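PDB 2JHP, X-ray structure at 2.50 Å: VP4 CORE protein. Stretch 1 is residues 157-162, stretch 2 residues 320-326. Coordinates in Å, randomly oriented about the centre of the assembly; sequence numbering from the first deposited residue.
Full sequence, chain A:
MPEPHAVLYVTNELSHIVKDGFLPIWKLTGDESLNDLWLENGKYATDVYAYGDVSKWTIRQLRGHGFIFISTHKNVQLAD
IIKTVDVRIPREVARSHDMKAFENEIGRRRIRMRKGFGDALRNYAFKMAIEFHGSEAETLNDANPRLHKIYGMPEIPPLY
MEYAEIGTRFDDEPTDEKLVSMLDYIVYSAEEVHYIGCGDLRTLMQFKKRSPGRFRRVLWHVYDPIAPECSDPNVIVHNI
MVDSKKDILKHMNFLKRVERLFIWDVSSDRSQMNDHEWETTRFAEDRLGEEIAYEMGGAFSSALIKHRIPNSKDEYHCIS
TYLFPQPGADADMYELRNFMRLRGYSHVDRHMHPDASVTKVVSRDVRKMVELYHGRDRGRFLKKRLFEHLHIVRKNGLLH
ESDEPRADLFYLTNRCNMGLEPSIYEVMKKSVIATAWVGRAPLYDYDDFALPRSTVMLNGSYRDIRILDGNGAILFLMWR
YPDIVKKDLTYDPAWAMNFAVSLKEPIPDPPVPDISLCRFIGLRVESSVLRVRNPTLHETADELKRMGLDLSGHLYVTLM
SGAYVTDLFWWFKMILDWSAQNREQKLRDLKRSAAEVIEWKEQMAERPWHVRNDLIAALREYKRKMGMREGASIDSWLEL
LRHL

Stretch 1 157-162: PPLYME
Stretch 2, residues 320-326: STYLFPQ

At the apolar centre of this contact L159, partly exposed, packs against two aromatic rings. With chi1 -45° (m) and chi2 164° (t), the two methyls of the branched side chain point to different rings: CD1 rests over one face of the Y322 ring, 3.9 Å from Y322 CE2, while CD2 meets the edge of the F324 ring, 3.6 Å from F324 CD2. Leucine suits this place because its forked end can touch both rings at once. Y322 holds its ring with chi1 -57° (m) and chi2 123°; F324 has an off-well chi1 of 34° and chi2 of 55°.

Next to this centre, Y160 (chi1 -174°, t; chi2 95°) brings its CD2 to 3.9 Å from CD1 of L323 (m, t), which offers a branched methyl to the ring. The end of the tyrosine leads away, and its OH is hydrogen-bonded elsewhere in the structure, so the ring supplies carbon surface here without leaving its hydroxyl unsatisfied. At one end, P158 CB packs 4.1 Å from P325 CD, two buried apolar rings with no side-chain polar group to satisfy. At the other, partly exposed M161 (chi -12°, 110°, 93°, all off-well), a long unbranched apolar chain, sets CG 3.8 Å from Y322 CD2 at the ring edge.

The backbones run in roughly opposing directions, 145° apart, and pair L159 with F324 and Y160 with L323, each with CA atoms 5.0 Å apart. Y322, L323 and F324 have strand-like backbones, with phi/psi of -133/156, -121/128 and -139/162; stretch 1 is extended but irregular, with L159 at -136/175 and Y160 at -144/126. L323 N donates a hydrogen bond to Y160 O (3.2 Å, 149°), and Y160 N lies 3.0 Å from L323 O. A CA-H...O contact runs from L159 CA to L323 O at 3.5 Å. The contact buries 403 Å², both sides summed.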

ATOM      1  N   PRO A 157      11.295 -11.345 -11.365  1.00 -4.42           N
ATOM      2  CA  PRO A 157      12.153 -10.782 -12.420  1.00 -6.71           C
ATOM      3  C   PRO A 157      12.772 -11.858 -13.283  1.00 -6.26           C
ATOM      4  O   PRO A 157      12.708 -13.040 -12.920  1.00  3.27           O
ATOM      5  CB  PRO A 157      13.277 -10.095 -11.632  1.00  2.19           C
ATOM      6  CG  PRO A 157      13.324 -10.828 -10.318  1.00 59.18           C
ATOM      7  CD  PRO A 157      11.894 -11.177 -10.020  1.00 -5.79           C
ATOM      8  N   PRO A 158      13.350 -11.462 -14.438  1.00  4.75           N
ATOM      9  CA  PRO A 158      14.246 -12.291 -15.240  1.00  7.60           C
ATOM     10  C   PRO A 158      15.415 -12.811 -14.418  1.00 13.54           C
ATOM     11  O   PRO A 158      16.134 -12.025 -13.808  1.00 17.80           O
ATOM     12  CB  PRO A 158      14.783 -11.314 -16.284  1.00-12.19           C
ATOM     13  CG  PRO A 158      13.746 -10.274 -16.393  1.00 -7.98           C
ATOM     14  CD  PRO A 158      13.095 -10.154 -15.066  1.00 -8.18           C
ATOM     15  N   LEU A 159      15.602 -14.127 -14.413  1.00 13.11           N
ATOM     16  CA  LEU A 159      16.687 -14.757 -13.672  1.00 23.26           C
ATOM     17  C   LEU A 159      17.357 -15.813 -14.521  1.00 15.89           C
ATOM     18  O   LEU A 159      16.907 -16.104 -15.630  1.00 13.31           O
ATOM     19  CB  LEU A 159      16.150 -15.439 -12.418  1.00 11.23           C
ATOM     20  CG  LEU A 159      15.160 -14.650 -11.587  1.00-14.89           C
ATOM     21  CD1 LEU A 159      14.392 -15.570 -10.601  1.00-13.20           C
ATOM     22  CD2 LEU A 159      15.857 -13.504 -10.835  1.00 26.27           C
ATOM     23  N   TYR A 160      18.431 -16.380 -13.974  1.00 12.90           N
ATOM     24  CA  TYR A 160      19.098 -17.540 -14.540  1.00  3.19           C
ATOM     25  C   TYR A 160      19.619 -18.474 -13.451  1.00 22.93           C
ATOM     26  O   TYR A 160      20.346 -18.047 -12.545  1.00 26.67           O
ATOM     27  CB  TYR A 160      20.259 -17.121 -15.437  1.00 11.55           C
ATOM     28  CG  TYR A 160      20.896 -18.287 -16.168  1.00 -1.97           C
ATOM     29  CD1 TYR A 160      20.509 -18.613 -17.468  1.00 -8.63           C
ATOM     30  CD2 TYR A 160      21.881 -19.063 -15.564  1.00 14.68           C
ATOM     31  CE1 TYR A 160      21.086 -19.676 -18.146  1.00-12.08           C
ATOM     32  CE2 TYR A 160      22.459 -20.127 -16.231  1.00 -8.17           C
ATOM     33  CZ  TYR A 160      22.059 -20.430 -17.527  1.00  4.36           C
ATOM     34  OH  TYR A 160      22.630 -21.492 -18.199  1.00  5.17           O
ATOM     35  N   MET A 161      19.217 -19.743 -13.545  1.00 41.48           N
ATOM     36  CA  MET A 161      19.900 -20.863 -12.885  1.00 56.74           C
ATOM     37  C   MET A 161      19.743 -22.127 -13.743  1.00 72.02           C
ATOM     38  O   MET A 161      19.621 -22.046 -14.982  1.00 73.88           O
ATOM     39  CB  MET A 161      19.405 -21.130 -11.447  1.00 51.48           C
ATOM     40  CG  MET A 161      18.511 -20.075 -10.811  1.00 25.40           C
ATOM     41  SD  MET A 161      16.810 -20.641 -10.617  1.00 30.87           S
ATOM     42  CE  MET A 161      16.833 -21.316  -8.950  1.00 -7.01           C
ATOM     43  N   GLU A 162      19.746 -23.282 -13.057  1.00 89.96           N
ATOM     44  CA  GLU A 162      19.639 -24.624 -13.672  1.00105.70           C
ATOM     45  C   GLU A 162      19.513 -24.907 -15.195  1.00100.29           C
ATOM     46  O   GLU A 162      20.557 -25.121 -15.811  1.00 97.58           O
ATOM     47  CB  GLU A 162      18.864 -25.629 -12.774  1.00115.32           C
ATOM     48  CG  GLU A 162      19.283 -27.085 -13.001  1.00169.68           C
ATOM     49  CD  GLU A 162      19.404 -27.893 -11.712  1.00188.26           C
ATOM     50  OE1 GLU A 162      19.536 -29.137 -11.810  1.00200.00           O
ATOM     51  OE2 GLU A 162      19.379 -27.294 -10.604  1.00200.00           O
ATOM     52  N   SER A 320      26.696 -19.629  -7.695  1.00 19.20           N
ATOM     53  CA  SER A 320      25.583 -18.696  -7.790  1.00 14.87           C
ATOM     54  C   SER A 320      24.281 -19.164  -7.140  1.00 22.99           C
ATOM     55  O   SER A 320      24.076 -20.352  -6.894  1.00 23.02           O
ATOM     56  CB  SER A 320      25.320 -18.362  -9.266  1.00 25.28           C
ATOM     57  OG  SER A 320      24.246 -17.440  -9.401  1.00 23.53           O
ATOM     58  N   THR A 321      23.412 -18.196  -6.865  1.00 16.02           N
ATOM     59  CA  THR A 321      22.002 -18.454  -6.598  1.00 14.09           C
ATOM     60  C   THR A 321      21.203 -17.971  -7.820  1.00 12.33           C
ATOM     61  O   THR A 321      20.456 -18.739  -8.425  1.00 24.19           O
ATOM     62  CB  THR A 321      21.530 -17.768  -5.286  1.00  9.41           C
ATOM     63  OG1 THR A 321      22.149 -18.393  -4.149  1.00 23.83           O
ATOM     64  CG2 THR A 321      20.007 -17.843  -5.139  1.00 -9.86           C
ATOM     65  N   TYR A 322      21.378 -16.704  -8.186  1.00 19.60           N
ATOM     66  CA  TYR A 322      20.776 -16.170  -9.406  1.00 17.14           C
ATOM     67  C   TYR A 322      21.793 -15.378 -10.213  1.00 20.35           C
ATOM     68  O   TYR A 322      22.777 -14.885  -9.672  1.00 19.93           O
ATOM     69  CB  TYR A 322      19.586 -15.246  -9.104  1.00 17.75           C
ATOM     70  CG  TYR A 322      18.442 -15.834  -8.300  1.00 27.40           C
ATOM     71  CD1 TYR A 322      18.046 -15.245  -7.109  1.00 22.41           C
ATOM     72  CD2 TYR A 322      17.735 -16.956  -8.747  1.00 15.17           C
ATOM     73  CE1 TYR A 322      16.987 -15.761  -6.372  1.00 27.49           C
ATOM     74  CE2 TYR A 322      16.680 -17.482  -8.014  1.00 36.88           C
ATOM     75  CZ  TYR A 322      16.309 -16.879  -6.830  1.00 79.43           C
ATOM     76  OH  TYR A 322      15.262 -17.391  -6.103  1.00 16.47           O
ATOM     77  N   LEU A 323      21.546 -15.282 -11.514  1.00 18.00           N
ATOM     78  CA  LEU A 323      22.199 -14.296 -12.362  1.00 18.37           C
ATOM     79  C   LEU A 323      21.105 -13.437 -12.985  1.00 16.67           C
ATOM     80  O   LEU A 323      20.134 -13.957 -13.547  1.00 18.16           O
ATOM     81  CB  LEU A 323      23.045 -14.959 -13.452  1.00 13.10           C
ATOM     82  CG  LEU A 323      24.165 -15.925 -13.049  1.00 36.47           C
ATOM     83  CD1 LEU A 323      24.685 -16.693 -14.274  1.00-11.87           C
ATOM     84  CD2 LEU A 323      25.309 -15.219 -12.341  1.00  9.61           C
ATOM     85  N   PHE A 324      21.228 -12.121 -12.864  1.00 21.72           N
ATOM     86  CA  PHE A 324      20.230 -11.267 -13.491  1.00 17.19           C
ATOM     87  C   PHE A 324      20.752 -10.025 -14.182  1.00 16.02           C
ATOM     88  O   PHE A 324      21.881  -9.602 -13.943  1.00 17.75           O
ATOM     89  CB  PHE A 324      19.081 -10.920 -12.541  1.00 31.06           C
ATOM     90  CG  PHE A 324      19.478 -10.771 -11.108  1.00 34.04           C
ATOM     91  CD1 PHE A 324      20.488  -9.897 -10.734  1.00 31.80           C
ATOM     92  CD2 PHE A 324      18.796 -11.483 -10.125  1.00 27.51           C
ATOM     93  CE1 PHE A 324      20.835  -9.745  -9.393  1.00 31.78           C
ATOM     94  CE2 PHE A 324      19.125 -11.344  -8.777  1.00 25.64           C
ATOM     95  CZ  PHE A 324      20.144 -10.470  -8.409  1.00 25.00           C
ATOM     96  N   PRO A 325      19.917  -9.448 -15.065  1.00 24.38           N
ATOM     97  CA  PRO A 325      20.285  -8.236 -15.789  1.00 19.53           C
ATOM     98  C   PRO A 325      20.391  -7.039 -14.851  1.00 24.09           C
ATOM     99  O   PRO A 325      19.854  -7.065 -13.742  1.00 20.03           O
ATOM    100  CB  PRO A 325      19.131  -8.046 -16.780  1.00 16.00           C
ATOM    101  CG  PRO A 325      18.387  -9.349 -16.791  1.00 18.67           C
ATOM    102  CD  PRO A 325      18.566  -9.917 -15.427  1.00 14.59           C
ATOM    103  N   GLN A 326      21.096  -6.010 -15.305  1.00 18.81           N
ATOM    104  CA  GLN A 326      21.368  -4.826 -14.498  1.00 16.26           C
ATOM    105  C   GLN A 326      20.556  -3.631 -14.970  1.00 16.25           C
ATOM    106  O   GLN A 326      20.673  -3.221 -16.124  1.00 28.87           O
ATOM    107  CB  GLN A 326      22.854  -4.470 -14.542  1.00 -9.33           C
ATOM    108  CG  GLN A 326      23.777  -5.629 -14.211  1.00 11.93           C
ATOM    109  CD  GLN A 326      25.178  -5.164 -13.939  1.00 17.96           C
ATOM    110  OE1 GLN A 326      25.420  -4.413 -12.994  1.00 22.93           O
ATOM    111  NE2 GLN A 326      26.115  -5.597 -14.766  1.00 17.85           N
TER